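Local atomic coordinates of sensor-type histidine kinase PrrB (Mycobacterium tuberculosis, PDB entry 1YSR), a protein that uses ATP to phosphorylate a histidine and probably acts as the membrane sensor kinase of the PrrB/PrrA two-component system, this chain being its C-terminal ATP-binding domain. Residues V41-G46 with A120-L125; L114-V119 with A140-R145; R16-A21 with V67-V72; V8-L13 with A76-A81. One frame throughout, in Å; residues are numbered along the deposited sequence.

Contact 1 of 4, residues V41-G46 with A120-L125; sequences VGLPAG and AQQAQL
The side chain of Q122 lies against the bare backbone of G46, and L43 meets L125 just beside that pair. Q122 leaves helix 117-125 with CG beside its own backbone N (chi1 -68°) and then bends again (chi2 -62°), a folded shape that presents the flank of the chain to G46 as well as its amide. CG sits 3.4 Å from G46 O, and the amide carbon CD comes equally close to G46 CA. The amide oxygen goes further in: Q122 OE1 is 3.2 Å from G46 CA, on the face of G46 that carries no side chain, which leaves the amide room to lie on the backbone. The price is polar, because Q122 OE1 is buried and has no hydrogen-bonding partner in the model.

Both segments belong to the alpha/beta sandwich of the histidine kinase, gyrase B and HSP90-like ATPases; the contact joins the first turn of helix 44-61, which L43 precedes as N-cap residue, to the C-terminal half of helix 117-125. H126 ties the two together with its ring, ND1 bonding to Q122 O and NE2 to L43 N. One turn along from Q122, L125 extends towards L43, with CG beside its backbone N (chi1 -77°). The two leucines touch loosely through one methyl each, L43 CD1 being 4.3 Å from L125 CD1, and L125 is largely exposed to solvent. P7 of a second subunit packs on both A45 and Q122.

Contact 2 of 4, residues L114-V119 with A140-R145; sequences LGLALV and ARLVLR
V119 and L142 both turn a branch anti to the backbone N, CG1 in V119 (chi1 -180°) and CG in L142 (chi1 173°), and this sends the two side chains at each other tip to tip across the gap between helix 117-125 and strand 140-147. In this ATP-binding domain of the histidine kinase, gyrase B and HSP90-like family, the contact is part of the buried interface between the helical layer and the central mixed sheet. L114-L116 belong to what is probably the G2 box of the kinase, G115 N being hydrogen-bonded to N57 OD1 of helix 44-61. L142 CD2 is the shared point: it lies 3.9 Å from V119 CG1 and the same distance from L116 CD2. Both methyls of L116 come down on that one leucine carbon. F98 and A54, from two other helices, also pack on L142.

The strand has two very different sides. V143 points away from the helix, towards the opposite surface of the sheet, where R141 and R145 form salt bridges to E133. There V143 CG1 sits over the centre of the R145 guanidinium, 3.7 Å above its plane. Back on the helix side, L144 crosses V119 at a slant, and the two methyls are squeezed, L144 CD2 lying 3.3 Å from V119 CG1.

Contact 3 of 4, residues R16-A21 with V67-V72; sequences RAAHDA and VQLSAV
A single methyl, CD1 of L69, makes the whole contact with helix 10-24. It rests in the shallow relief left by two consecutive alanines, 3.7 Å from A18 CB and 4.2 Å from A17 CB, and it also lies 3.9 Å from the backbone nitrogen A18 N. Small side chains let the strand close in: A18 CA and L69 CA are 7.4 Å apart. In L69, CG stands beside the backbone N (chi1 -52°) and CD1 is anti to CA (chi2 179°), which puts CD1 foremost against the helix.

This is the tight part, and it is wrapped on several sides: V30 touches A18, V51 of helix 44-61 touches A17, and I82 of the adjacent strand touches L69. Elsewhere the two segments part company. Strand 66-74 runs on away from the helix, ending this segment at the exposed V72, while Q68 turns its side chain to the other side of the sheet. On the helix, H19 lies at the surface, and the charged residues bond elsewhere: R16 to D12, D20 to R48.

The alanine face of helix 10-24 thus lies on one side of the mixed sheet, as in the alpha/beta sandwich of this family's ATP-binding domains.

Contact 4 of 4, residues V8-L13 with A76-A81; sequences VDITDL and AGVEIA
This is a small, fully apolar and buried contact, between the first turn of helix 10-24 and the start of strand 77-84 in the sheet of the kinase ATP-binding domain. I10 does all the work on the helix side. Its methyl CG2 stands anti to the backbone N and points at I80, meeting both CD1 and CG1 of that residue at 3.6 Å, so the methyl straddles the CG1-CD1 bond. The two isoleucine side chains cross at about a right angle. The other branch of I10, with CG1 beside the backbone N (chi1 -69°), turns towards V78, but more loosely: I10 CG1 is 4.5 Å from V78 CG1. V78 and I80, two apart on the strand, thus face the helix together, while E79 between them lies on the opposite surface.

The helix starts at I10. D9 is the N-cap residue, and its side chain accepts from the chain two residues beyond I10: D12 N to D9 OD1 is 2.9 Å and fairly straight (165° at the hydrogen), though the donor comes from well above the carboxylate plane, 67° out of it. T11 OG1 bonds to P36 O and C38 N, tying the helix start to the chain leading into strand 39-42. Around the isoleucine pair the neighbours fill in from several elements: L47 of helix 44-61 and I40 of strand 39-42 pack on I10, and L146 of strand 140-147 packs on both V78 and I80.

How the contacts relate
Contacts 2, 3 and 4 lie between helices and the central mixed sheet and are wholly apolar and buried; contact 1, joining two helix ends at a partly exposed margin beside another subunit, is the one where a polar group meets backbone. Contacts 3 and 4 share helix 10-24 and sit on neighbouring strands, whose backbones probably pair through S70 O with A81 N and V72 O with E79 N. Strand 77-84 is in turn the neighbour of strand 140-147 of contact 2. Helix 117-125 serves contacts 1 and 2, while V8 of contact 4 packs against G42 and P44 of contact 1.

Contact 1 of 4, residues V41-G46 with A120-L125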
loop_
_atom_site.group_PDB
_atom_site.type_symbol
_atom_site.label_atom_id
_atom_site.label_comp_id
_atom_site.label_asym_id
_atom_site.label_seq_id
_atom_site.Cartn_x
_atom_site.Cartn_y
_atom_site.Cartn_z
ATOM N N VAL A 41 3.465 -6.484 -7.946
ATOM C CA VAL A 41 4.270 -5.308 -8.003
ATOM C C VAL A 41 3.410 -4.270 -8.690
ATOM O O VAL A 41 2.787 -4.548 -9.736
ATOM C CB VAL A 41 5.582 -5.593 -8.781
ATOM C CG1 VAL A 41 6.305 -4.302 -9.138
ATOM C CG2 VAL A 41 6.494 -6.509 -7.885
ATOM N N GLY A 42 3.316 -3.106 -8.082
ATOM C CA GLY A 42 2.312 -2.154 -8.494
ATOM C C GLY A 42 2.467 -0.845 -7.764
ATOM O O GLY A 42 3.483 -0.599 -7.079
ATOM N N LEU A 43 1.442 -0.000 -7.915
ATOM C CA LEU A 43 1.499 1.346 -7.353
ATOM C C LEU A 43 0.465 1.360 -6.244
ATOM O O LEU A 43 -0.741 1.428 -6.546
ATOM C CB LEU A 43 1.102 2.391 -8.412
ATOM C CG LEU A 43 1.876 2.353 -9.760
ATOM C CD1 LEU A 43 1.078 2.867 -11.008
ATOM C CD2 LEU A 43 3.227 3.082 -9.627
ATOM N N PRO A 44 0.906 1.305 -4.968
ATOM C CA PRO A 44 -0.095 1.150 -3.927
ATOM C C PRO A 44 -1.084 2.321 -3.815
ATOM O O PRO A 44 -2.249 2.062 -3.502
ATOM C CB PRO A 44 0.712 0.951 -2.631
ATOM C CG PRO A 44 2.068 1.529 -2.906
ATOM C CD PRO A 44 2.294 1.393 -4.428
ATOM N N ALA A 45 -0.662 3.560 -4.096
ATOM C CA ALA A 45 -1.618 4.671 -3.998
ATOM C C ALA A 45 -2.697 4.536 -5.117
ATOM O O ALA A 45 -3.872 4.698 -4.867
ATOM C CB ALA A 45 -0.921 6.022 -4.119
ATOM N N GLY A 46 -2.265 4.149 -6.305
ATOM C CA GLY A 46 -3.190 4.061 -7.465
ATOM C C GLY A 46 -4.131 2.877 -7.247
ATOM O O GLY A 46 -5.327 2.990 -7.510
ATOM N N ALA A 120 -10.386 2.022 -14.515
ATOM C CA ALA A 120 -9.795 1.563 -15.759
ATOM C C ALA A 120 -8.373 2.067 -15.982
ATOM O O ALA A 120 -7.498 1.324 -16.433
ATOM C CB ALA A 120 -10.714 1.948 -16.961
ATOM N N GLN A 121 -8.147 3.331 -15.654
ATOM C CA GLN A 121 -6.836 3.941 -15.802
ATOM C C GLN A 121 -5.777 3.174 -14.981
ATOM O O GLN A 121 -4.690 2.869 -15.453
ATOM C CB GLN A 121 -6.907 5.381 -15.324
ATOM C CG GLN A 121 -5.715 6.262 -15.674
ATOM C CD GLN A 121 -5.590 7.441 -14.715
ATOM O OE1 GLN A 121 -4.503 7.722 -14.213
ATOM N NE2 GLN A 121 -6.699 8.113 -14.441
ATOM N N GLN A 122 -6.095 2.931 -13.724
ATOM C CA GLN A 122 -5.175 2.141 -12.862
ATOM C C GLN A 122 -4.945 0.708 -13.360
ATOM O O GLN A 122 -3.801 0.191 -13.371
ATOM C CB GLN A 122 -5.655 2.236 -11.401
ATOM C CG GLN A 122 -5.513 3.609 -10.825
ATOM C CD GLN A 122 -4.033 4.014 -10.806
ATOM O OE1 GLN A 122 -3.150 3.180 -10.575
ATOM N NE2 GLN A 122 -3.776 5.260 -11.115
ATOM N N ALA A 123 -6.004 0.037 -13.822
ATOM C CA ALA A 123 -5.877 -1.287 -14.357
ATOM C C ALA A 123 -4.897 -1.299 -15.542
ATOM O O ALA A 123 -4.015 -2.170 -15.634
ATOM C CB ALA A 123 -7.227 -1.830 -14.739
ATOM N N GLN A 124 -5.037 -0.315 -16.422
ATOM C CA GLN A 124 -4.196 -0.217 -17.607
ATOM C C GLN A 124 -2.726 0.059 -17.238
ATOM O O GLN A 124 -1.835 -0.591 -17.781
ATOM C CB GLN A 124 -4.745 0.808 -18.602
ATOM C CG GLN A 124 -5.699 0.184 -19.684
ATOM C CD GLN A 124 -7.212 0.222 -19.335
ATOM O OE1 GLN A 124 -7.716 -0.648 -18.616
ATOM N NE2 GLN A 124 -7.939 1.204 -19.889
ATOM N N LEU A 125 -2.506 0.930 -16.255
ATOM C CA LEU A 125 -1.147 1.238 -15.744
ATOM C C LEU A 125 -0.472 0.002 -15.210
ATOM O O LEU A 125 0.752 -0.099 -15.230
ATOM C CB LEU A 125 -1.192 2.324 -14.654
ATOM C CG LEU A 125 -1.389 3.759 -15.124
ATOM C CD1 LEU A 125 -1.560 4.683 -13.912
ATOM C CD2 LEU A 125 -0.201 4.269 -15.954
#

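Contact 2 of 4, residues L114-V119 with A140-R145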
loop_
_atom_site.group_PDB
_atom_site.type_symbol
_atom_site.label_atom_id
_atom_site.label_comp_id
_atom_site.label_asym_id
_atom_site.label_seq_id
_atom_site.Cartn_x
_atom_site.Cartn_y
_atom_site.Cartn_z
ATOM N N LEU A 114 -22.469 7.743 -12.298
ATOM C CA LEU A 114 -21.638 6.563 -12.081
ATOM C C LEU A 114 -20.488 6.534 -13.086
ATOM O O LEU A 114 -20.721 6.450 -14.307
ATOM C CB LEU A 114 -22.467 5.280 -12.231
ATOM C CG LEU A 114 -21.712 3.943 -12.210
ATOM C CD1 LEU A 114 -21.270 3.526 -10.796
ATOM C CD2 LEU A 114 -22.609 2.900 -12.782
ATOM N N GLY A 115 -19.257 6.522 -12.578
ATOM C CA GLY A 115 -18.091 6.668 -13.430
ATOM C C GLY A 115 -16.955 5.940 -12.819
ATOM O O GLY A 115 -16.635 6.170 -11.645
ATOM N N LEU A 116 -16.373 5.042 -13.601
ATOM C CA LEU A 116 -15.270 4.195 -13.158
ATOM C C LEU A 116 -13.967 4.346 -13.983
ATOM O O LEU A 116 -13.157 3.433 -14.020
ATOM C CB LEU A 116 -15.713 2.724 -13.174
ATOM C CG LEU A 116 -16.817 2.372 -12.163
ATOM C CD1 LEU A 116 -17.386 0.990 -12.431
ATOM C CD2 LEU A 116 -16.297 2.490 -10.759
ATOM N N ALA A 117 -13.777 5.471 -14.668
ATOM C CA ALA A 117 -12.587 5.683 -15.489
ATOM C C ALA A 117 -11.283 5.647 -14.707
ATOM O O ALA A 117 -10.246 5.275 -15.284
ATOM C CB ALA A 117 -12.658 6.982 -16.219
ATOM N N LEU A 118 -11.332 6.049 -13.426
ATOM C CA LEU A 118 -10.120 5.989 -12.563
ATOM C C LEU A 118 -9.681 4.569 -12.399
ATOM O O LEU A 118 -8.494 4.251 -12.489
ATOM C CB LEU A 118 -10.334 6.606 -11.177
ATOM C CG LEU A 118 -10.162 8.110 -10.915
ATOM C CD1 LEU A 118 -10.361 8.403 -9.408
ATOM C CD2 LEU A 118 -8.808 8.604 -11.407
ATOM N N VAL A 119 -10.653 3.697 -12.184
ATOM C CA VAL A 119 -10.405 2.293 -12.076
ATOM C C VAL A 119 -9.772 1.752 -13.348
ATOM O O VAL A 119 -8.746 1.081 -13.315
ATOM C CB VAL A 119 -11.699 1.539 -11.733
ATOM C CG1 VAL A 119 -11.429 0.078 -11.616
ATOM C CG2 VAL A 119 -12.292 2.057 -10.425
ATOM N N ALA A 140 -23.471 -4.434 -8.761
ATOM C CA ALA A 140 -22.355 -4.538 -9.684
ATOM C C ALA A 140 -21.246 -5.403 -9.080
ATOM O O ALA A 140 -21.095 -5.447 -7.855
ATOM C CB ALA A 140 -21.843 -3.145 -9.959
ATOM N N ARG A 141 -20.473 -6.063 -9.947
ATOM C CA ARG A 141 -19.253 -6.697 -9.574
ATOM C C ARG A 141 -18.188 -6.060 -10.497
ATOM O O ARG A 141 -18.234 -6.229 -11.747
ATOM C CB ARG A 141 -19.370 -8.193 -9.843
ATOM C CG ARG A 141 -18.102 -8.977 -9.639
ATOM C CD ARG A 141 -18.451 -10.478 -9.497
ATOM N NE ARG A 141 -17.338 -11.269 -9.958
ATOM C CZ ARG A 141 -16.400 -11.736 -9.161
ATOM N NH1 ARG A 141 -16.483 -11.511 -7.867
ATOM N NH2 ARG A 141 -15.400 -12.448 -9.664
ATOM N N LEU A 142 -17.283 -5.284 -9.908
ATOM C CA LEU A 142 -16.196 -4.719 -10.689
ATOM C C LEU A 142 -14.977 -5.582 -10.484
ATOM O O LEU A 142 -14.561 -5.809 -9.340
ATOM C CB LEU A 142 -15.898 -3.292 -10.219
ATOM C CG LEU A 142 -14.688 -2.492 -10.752
ATOM C CD1 LEU A 142 -14.610 -2.472 -12.178
ATOM C CD2 LEU A 142 -14.885 -1.101 -10.264
ATOM N N VAL A 143 -14.387 -6.044 -11.587
ATOM C CA VAL A 143 -13.333 -6.988 -11.521
ATOM C C VAL A 143 -12.090 -6.399 -12.139
ATOM O O VAL A 143 -12.112 -5.941 -13.276
ATOM C CB VAL A 143 -13.632 -8.328 -12.252
ATOM C CG1 VAL A 143 -12.531 -9.295 -11.901
ATOM C CG2 VAL A 143 -14.929 -8.931 -11.801
ATOM N N LEU A 144 -11.004 -6.400 -11.384
ATOM C CA LEU A 144 -9.723 -5.889 -11.944
ATOM C C LEU A 144 -8.854 -7.064 -12.068
ATOM O O LEU A 144 -8.651 -7.755 -11.097
ATOM C CB LEU A 144 -9.024 -4.972 -10.976
ATOM C CG LEU A 144 -9.577 -3.665 -10.515
ATOM C CD1 LEU A 144 -8.355 -2.754 -10.407
ATOM C CD2 LEU A 144 -10.585 -3.139 -11.469
ATOM N N ARG A 145 -8.358 -7.335 -13.266
ATOM C CA ARG A 145 -7.509 -8.480 -13.470
ATOM C C ARG A 145 -6.083 -8.023 -13.769
ATOM O O ARG A 145 -5.837 -7.425 -14.799
ATOM C CB ARG A 145 -8.046 -9.330 -14.602
ATOM C CG ARG A 145 -9.313 -10.047 -14.243
ATOM C CD ARG A 145 -9.819 -10.892 -15.391
ATOM N NE ARG A 145 -11.242 -10.706 -15.619
ATOM C CZ ARG A 145 -12.168 -11.416 -15.004
ATOM N NH1 ARG A 145 -11.790 -12.328 -14.133
ATOM N NH2 ARG A 145 -13.448 -11.223 -15.242
#

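Contact 3 of 4, residues R16-A21 with V67-V72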
loop_
_atom_site.group_PDB
_atom_site.type_symbol
_atom_site.label_atom_id
_atom_site.label_comp_id
_atom_site.label_asym_id
_atom_site.label_seq_id
_atom_site.Cartn_x
_atom_site.Cartn_y
_atom_site.Cartn_z
ATOM N N ARG A 16 -7.568 -3.028 4.511
ATOM C CA ARG A 16 -7.551 -1.639 4.981
ATOM C C ARG A 16 -8.582 -0.808 4.295
ATOM O O ARG A 16 -9.179 0.049 4.912
ATOM C CB ARG A 16 -6.190 -0.918 4.810
ATOM C CG ARG A 16 -4.979 -1.606 5.453
ATOM C CD ARG A 16 -3.673 -0.762 5.206
ATOM N NE ARG A 16 -3.401 -0.386 3.803
ATOM C CZ ARG A 16 -2.616 -1.054 2.940
ATOM N NH1 ARG A 16 -1.999 -2.175 3.275
ATOM N NH2 ARG A 16 -2.451 -0.588 1.707
ATOM N N ALA A 17 -8.761 -1.007 2.980
ATOM C CA ALA A 17 -9.749 -0.229 2.278
ATOM C C ALA A 17 -11.129 -0.437 2.906
ATOM O O ALA A 17 -11.920 0.502 3.008
ATOM C CB ALA A 17 -9.776 -0.642 0.801
ATOM N N ALA A 18 -11.421 -1.681 3.242
ATOM C CA ALA A 18 -12.789 -1.990 3.724
ATOM C C ALA A 18 -12.935 -1.349 5.115
ATOM O O ALA A 18 -13.942 -0.745 5.425
ATOM C CB ALA A 18 -12.980 -3.461 3.798
ATOM N N HIS A 19 -11.886 -1.437 5.935
ATOM C CA HIS A 19 -11.930 -0.875 7.295
ATOM C C HIS A 19 -12.121 0.623 7.250
ATOM O O HIS A 19 -12.945 1.180 7.991
ATOM C CB HIS A 19 -10.673 -1.264 8.084
ATOM C CG HIS A 19 -10.686 -2.688 8.561
ATOM N ND1 HIS A 19 -11.532 -3.127 9.566
ATOM C CD2 HIS A 19 -9.971 -3.775 8.175
ATOM C CE1 HIS A 19 -11.334 -4.420 9.772
ATOM N NE2 HIS A 19 -10.384 -4.834 8.951
ATOM N N ASP A 20 -11.357 1.296 6.386
ATOM C CA ASP A 20 -11.475 2.734 6.230
ATOM C C ASP A 20 -12.811 3.139 5.655
ATOM O O ASP A 20 -13.358 4.144 6.091
ATOM C CB ASP A 20 -10.376 3.323 5.343
ATOM C CG ASP A 20 -8.978 3.195 5.949
ATOM O OD1 ASP A 20 -8.847 2.848 7.129
ATOM O OD2 ASP A 20 -7.980 3.434 5.209
ATOM N N ALA A 21 -13.315 2.405 4.645
ATOM C CA ALA A 21 -14.618 2.714 4.050
ATOM C C ALA A 21 -15.762 2.636 5.075
ATOM O O ALA A 21 -16.665 3.468 5.067
ATOM C CB ALA A 21 -14.919 1.850 2.852
ATOM N N VAL A 67 -21.121 -4.297 0.523
ATOM C CA VAL A 67 -19.978 -4.425 -0.388
ATOM C C VAL A 67 -19.012 -5.485 0.142
ATOM O O VAL A 67 -18.718 -5.522 1.356
ATOM C CB VAL A 67 -19.207 -3.068 -0.504
ATOM C CG1 VAL A 67 -17.875 -3.265 -1.269
ATOM C CG2 VAL A 67 -20.101 -2.002 -1.153
ATOM N N GLN A 68 -18.510 -6.340 -0.737
ATOM C CA GLN A 68 -17.516 -7.329 -0.375
ATOM C C GLN A 68 -16.386 -7.188 -1.329
ATOM O O GLN A 68 -16.614 -7.185 -2.580
ATOM C CB GLN A 68 -18.086 -8.752 -0.554
ATOM C CG GLN A 68 -19.168 -9.045 0.504
ATOM C CD GLN A 68 -19.820 -10.420 0.304
ATOM O OE1 GLN A 68 -19.641 -11.086 -0.735
ATOM N NE2 GLN A 68 -20.549 -10.849 1.308
ATOM N N LEU A 69 -15.187 -7.102 -0.759
ATOM C CA LEU A 69 -13.940 -7.076 -1.530
ATOM C C LEU A 69 -13.361 -8.494 -1.509
ATOM O O LEU A 69 -13.428 -9.210 -0.492
ATOM C CB LEU A 69 -12.948 -6.140 -0.849
ATOM C CG LEU A 69 -13.513 -4.747 -0.564
ATOM C CD1 LEU A 69 -12.487 -3.778 0.174
ATOM C CD2 LEU A 69 -14.159 -4.080 -1.851
ATOM N N SER A 70 -12.727 -8.885 -2.600
ATOM C CA SER A 70 -12.029 -10.175 -2.624
ATOM C C SER A 70 -10.825 -10.161 -3.535
ATOM O O SER A 70 -10.767 -9.361 -4.447
ATOM C CB SER A 70 -12.941 -11.299 -3.061
ATOM O OG SER A 70 -13.561 -11.058 -4.314
ATOM N N ALA A 71 -9.919 -11.113 -3.308
ATOM C CA ALA A 71 -8.779 -11.344 -4.194
ATOM C C ALA A 71 -8.586 -12.834 -4.316
ATOM O O ALA A 71 -8.552 -13.570 -3.295
ATOM C CB ALA A 71 -7.516 -10.691 -3.618
ATOM N N VAL A 72 -8.475 -13.261 -5.574
ATOM C CA VAL A 72 -8.276 -14.661 -5.951
ATOM C C VAL A 72 -6.959 -14.701 -6.737
ATOM O O VAL A 72 -6.829 -14.012 -7.760
ATOM C CB VAL A 72 -9.454 -15.119 -6.840
ATOM C CG1 VAL A 72 -9.172 -16.466 -7.517
ATOM C CG2 VAL A 72 -10.744 -15.201 -6.019
#

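Contact 4 of 4, residues V8-L13 with A76-A81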
loop_
_atom_site.group_PDB
_atom_site.type_symbol
_atom_site.label_atom_id
_atom_site.label_comp_id
_atom_site.label_asym_id
_atom_site.label_seq_id
_atom_site.Cartn_x
_atom_site.Cartn_y
_atom_site.Cartn_z
ATOM N N VAL A 8 3.230 -4.879 -3.453
ATOM C CA VAL A 8 1.963 -4.497 -2.839
ATOM C C VAL A 8 1.228 -5.737 -2.401
ATOM O O VAL A 8 0.936 -6.585 -3.190
ATOM C CB VAL A 8 1.039 -3.751 -3.835
ATOM C CG1 VAL A 8 -0.143 -3.257 -3.069
ATOM C CG2 VAL A 8 1.743 -2.534 -4.443
ATOM N N ASP A 9 0.906 -5.824 -1.113
ATOM C CA ASP A 9 0.045 -6.914 -0.637
ATOM C C ASP A 9 -1.383 -6.508 -0.919
ATOM O O ASP A 9 -1.924 -5.685 -0.199
ATOM C CB ASP A 9 0.248 -7.117 0.872
ATOM C CG ASP A 9 -0.638 -8.234 1.445
ATOM O OD1 ASP A 9 -1.693 -8.585 0.855
ATOM O OD2 ASP A 9 -0.309 -8.699 2.552
ATOM N N ILE A 10 -1.936 -7.029 -2.006
ATOM C CA ILE A 10 -3.273 -6.628 -2.484
ATOM C C ILE A 10 -4.327 -6.958 -1.450
ATOM O O ILE A 10 -5.351 -6.233 -1.233
ATOM C CB ILE A 10 -3.624 -7.410 -3.823
ATOM C CG1 ILE A 10 -2.732 -6.923 -4.967
ATOM C CG2 ILE A 10 -5.095 -7.250 -4.180
ATOM C CD1 ILE A 10 -2.755 -5.357 -5.157
ATOM N N THR A 11 -4.099 -8.104 -0.800
ATOM C CA THR A 11 -5.025 -8.588 0.194
ATOM C C THR A 11 -5.120 -7.650 1.396
ATOM O O THR A 11 -6.237 -7.286 1.830
ATOM C CB THR A 11 -4.646 -10.058 0.558
ATOM O OG1 THR A 11 -4.564 -10.818 -0.659
ATOM C CG2 THR A 11 -5.711 -10.634 1.453
ATOM N N ASP A 12 -3.982 -7.203 1.921
ATOM C CA ASP A 12 -3.960 -6.252 3.015
ATOM C C ASP A 12 -4.538 -4.915 2.574
ATOM O O ASP A 12 -5.228 -4.250 3.345
ATOM C CB ASP A 12 -2.493 -6.063 3.498
ATOM C CG ASP A 12 -2.370 -5.143 4.709
ATOM O OD1 ASP A 12 -2.950 -5.440 5.763
ATOM O OD2 ASP A 12 -1.712 -4.099 4.594
ATOM N N LEU A 13 -4.216 -4.489 1.338
ATOM C CA LEU A 13 -4.772 -3.263 0.780
ATOM C C LEU A 13 -6.310 -3.296 0.855
ATOM O O LEU A 13 -6.948 -2.329 1.265
ATOM C CB LEU A 13 -4.289 -3.103 -0.692
ATOM C CG LEU A 13 -4.617 -1.732 -1.357
ATOM C CD1 LEU A 13 -3.584 -1.452 -2.452
ATOM C CD2 LEU A 13 -5.980 -1.842 -2.049
ATOM N N ALA A 76 -1.349 -16.562 -13.150
ATOM C CA ALA A 76 -1.481 -15.382 -14.032
ATOM C C ALA A 76 -1.449 -14.043 -13.289
ATOM O O ALA A 76 -1.134 -12.997 -13.866
ATOM C CB ALA A 76 -2.774 -15.500 -14.846
ATOM N N GLY A 77 -1.789 -14.078 -12.003
ATOM C CA GLY A 77 -1.721 -12.881 -11.157
ATOM C C GLY A 77 -2.905 -12.869 -10.222
ATOM O O GLY A 77 -3.187 -13.874 -9.573
ATOM N N VAL A 78 -3.628 -11.754 -10.162
ATOM C CA VAL A 78 -4.735 -11.684 -9.230
ATOM C C VAL A 78 -6.003 -11.095 -9.868
ATOM O O VAL A 78 -5.937 -10.249 -10.754
ATOM C CB VAL A 78 -4.290 -10.831 -8.040
ATOM C CG1 VAL A 78 -3.954 -9.387 -8.503
ATOM C CG2 VAL A 78 -5.295 -10.838 -6.879
ATOM N N GLU A 79 -7.153 -11.551 -9.377
ATOM C CA GLU A 79 -8.433 -11.035 -9.827
ATOM C C GLU A 79 -8.979 -10.428 -8.543
ATOM O O GLU A 79 -9.171 -11.133 -7.559
ATOM C CB GLU A 79 -9.288 -12.196 -10.358
ATOM C CG GLU A 79 -10.779 -11.993 -10.489
ATOM C CD GLU A 79 -11.447 -13.228 -11.110
ATOM O OE1 GLU A 79 -11.066 -13.570 -12.263
ATOM O OE2 GLU A 79 -12.320 -13.848 -10.446
ATOM N N ILE A 80 -9.101 -9.111 -8.538
ATOM C CA ILE A 80 -9.658 -8.351 -7.428
ATOM C C ILE A 80 -11.117 -8.076 -7.797
ATOM O O ILE A 80 -11.415 -7.701 -8.921
ATOM C CB ILE A 80 -8.936 -6.996 -7.326
ATOM C CG1 ILE A 80 -7.453 -7.222 -6.954
ATOM C CG2 ILE A 80 -9.633 -6.025 -6.300
ATOM C CD1 ILE A 80 -6.570 -5.985 -7.162
ATOM N N ALA A 81 -12.041 -8.260 -6.872
ATOM C CA ALA A 81 -13.455 -7.950 -7.196
ATOM C C ALA A 81 -14.075 -7.101 -6.141
ATOM O O ALA A 81 -13.791 -7.302 -4.958
ATOM C CB ALA A 81 -14.269 -9.290 -7.337
#